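Local coordinates for polyhedrin (Antheraea mylitta cypovirus 4, PDB 5A8T), which forms the crystalline matrix of the viral occlusion bodies, or polyhedra, which in cypoviruses embed virus particles and probably protect them outside the insect host, at residues Q159-G164 against G238-S243. Numbering follows the deposited sequence.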
loop_
_atom_site.group_PDB
_atom_site.type_symbol
_atom_site.label_atom_id
_atom_site.label_comp_id
_atom_site.label_asym_id
_atom_site.label_seq_id
_atom_site.Cartn_x
_atom_site.Cartn_y
_atom_site.Cartn_z
ATOM N N GLN A 159 20.242 -17.005 11.208
ATOM C CA GLN A 159 19.375 -16.552 12.291
ATOM C C GLN A 159 17.961 -17.045 12.040
ATOM O O GLN A 159 17.178 -17.206 12.972
ATOM C CB GLN A 159 19.394 -15.031 12.417
ATOM C CG GLN A 159 20.716 -14.491 12.918
ATOM C CD GLN A 159 20.692 -12.993 13.104
ATOM O OE1 GLN A 159 21.018 -12.240 12.185
ATOM N NE2 GLN A 159 20.304 -12.546 14.303
ATOM N N LEU A 160 17.645 -17.297 10.774
ATOM C CA LEU A 160 16.367 -17.901 10.414
ATOM C C LEU A 160 16.467 -19.415 10.545
ATOM O O LEU A 160 17.207 -20.055 9.802
ATOM C CB LEU A 160 15.977 -17.529 8.983
ATOM C CG LEU A 160 16.099 -16.052 8.594
ATOM C CD1 LEU A 160 15.515 -15.812 7.204
ATOM C CD2 LEU A 160 15.416 -15.176 9.618
ATOM N N ARG A 161 15.730 -19.987 11.495
ATOM C CA ARG A 161 15.825 -21.416 11.782
ATOM C C ARG A 161 15.032 -22.249 10.766
ATOM O O ARG A 161 13.868 -21.959 10.500
ATOM C CB ARG A 161 15.308 -21.709 13.195
ATOM C CG ARG A 161 15.841 -20.764 14.278
ATOM C CD ARG A 161 15.185 -21.056 15.634
ATOM N NE ARG A 161 15.203 -22.484 15.948
ATOM C CZ ARG A 161 14.629 -23.029 17.017
ATOM N NH1 ARG A 161 13.983 -22.267 17.890
ATOM N NH2 ARG A 161 14.698 -24.343 17.209
ATOM N N LYS A 162 15.669 -23.279 10.209
ATOM C CA LYS A 162 15.009 -24.201 9.278
ATOM C C LYS A 162 13.876 -24.968 9.943
ATOM O O LYS A 162 14.089 -25.657 10.931
ATOM C CB LYS A 162 16.013 -25.210 8.707
ATOM C CG LYS A 162 16.885 -24.665 7.590
ATOM C CD LYS A 162 17.725 -25.768 6.963
ATOM C CE LYS A 162 16.858 -26.919 6.454
ATOM N NZ LYS A 162 16.289 -26.676 5.095
ATOM N N ALA A 163 12.675 -24.854 9.386
ATOM C CA ALA A 163 11.512 -25.581 9.893
ATOM C C ALA A 163 10.959 -26.481 8.798
ATOM O O ALA A 163 9.759 -26.708 8.710
ATOM C CB ALA A 163 10.438 -24.608 10.379
ATOM N N GLY A 164 11.854 -26.984 7.958
ATOM C CA GLY A 164 11.469 -27.784 6.814
ATOM C C GLY A 164 12.019 -27.116 5.579
ATOM O O GLY A 164 12.562 -26.018 5.660
ATOM N N GLY A 238 10.834 -23.391 22.459
ATOM C CA GLY A 238 11.848 -23.345 21.424
ATOM C C GLY A 238 11.730 -24.427 20.370
ATOM O O GLY A 238 12.574 -24.520 19.481
ATOM N N LEU A 239 10.686 -25.241 20.462
ATOM C CA LEU A 239 10.506 -26.372 19.551
ATOM C C LEU A 239 9.763 -25.961 18.289
ATOM O O LEU A 239 8.826 -25.159 18.347
ATOM C CB LEU A 239 9.720 -27.501 20.243
ATOM C CG LEU A 239 10.302 -28.102 21.527
ATOM C CD1 LEU A 239 9.383 -29.194 22.076
ATOM C CD2 LEU A 239 11.694 -28.660 21.249
ATOM N N ILE A 240 10.163 -26.533 17.155
ATOM C CA ILE A 240 9.418 -26.367 15.907
ATOM C C ILE A 240 8.199 -27.276 15.940
ATOM O O ILE A 240 8.323 -28.491 15.791
ATOM C CB ILE A 240 10.272 -26.735 14.673
ATOM C CG1 ILE A 240 11.698 -26.189 14.818
ATOM C CG2 ILE A 240 9.612 -26.231 13.395
ATOM C CD1 ILE A 240 11.804 -24.690 14.709
ATOM N N VAL A 241 7.017 -26.699 16.137
ATOM C CA VAL A 241 5.817 -27.509 16.340
ATOM C C VAL A 241 4.903 -27.520 15.113
ATOM O O VAL A 241 3.914 -28.250 15.065
ATOM C CB VAL A 241 5.019 -27.044 17.590
ATOM C CG1 VAL A 241 5.854 -27.239 18.857
ATOM C CG2 VAL A 241 4.585 -25.583 17.445
ATOM N N ALA A 242 5.243 -26.714 14.115
ATOM C CA ALA A 242 4.496 -26.707 12.866
ATOM C C ALA A 242 5.429 -26.476 11.690
ATOM O O ALA A 242 6.495 -25.862 11.836
ATOM C CB ALA A 242 3.397 -25.652 12.902
ATOM N N SER A 243 5.027 -26.976 10.525
ATOM C CA SER A 243 5.846 -26.890 9.329
ATOM C C SER A 243 4.976 -26.873 8.076
ATOM O O SER A 243 3.829 -27.308 8.096
ATOM C CB SER A 243 6.824 -28.074 9.281
ATOM O OG SER A 243 7.599 -28.038 8.097
#
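Ala163 and Ile240 meet at the tight centre of this contact, where the CB methyl of Ala163 lies 3.5 Å from CG2 of Ile240. That branch of the isoleucine is anti to its backbone N, while CG1 stands beside the N (chi1 -42°) and carries CD1 toward Arg161. The two methyls of Ile240 thus serve different partners: CG2 packs against the buried Ala163, and CD1 rests over one face of the arginine guanidinium, near its rim, 3.8 Å from NH2. Close to this apolar patch, Ser243 OG donates a short hydrogen bond of 2.6 Å to Ala163 O, arriving in the carbonyl plane. The hydroxyl also bonds to the backbone N of Asp245, and so ties the 159-164 backbone to the chain just beyond 238-243.

The arginine end is looser and, within the trimer, more exposed, although Arg161 and Gly238 also touch a crystal neighbour. Arg161 bends at chi3 (48°) and slides past Ile240 in the opposite direction to reach Gly238 O end-on: NH1 and NH2 each lie 3.1 Å from that single oxygen, which sits close to the guanidinium plane. Neither bond is straight, with N-H...O angles near 144°, as expected when two donors share one acceptor. Together the two bonds and the methyl over one face probably limit rotation of the guanidinium.

No backbone-to-backbone hydrogen bond joins the segments, so side chains bring together two separate sheets. Strand 161-162 is an outermost strand of the six-stranded antiparallel sheet, paired with 167-173, whereas 240-242 pairs with 233-234 in a small hairpin. Ile234 of that hairpin touches both Arg161 and Ile240, Ala232 backs Ala163, and helix 219-229 packs against Val241 and Ala242.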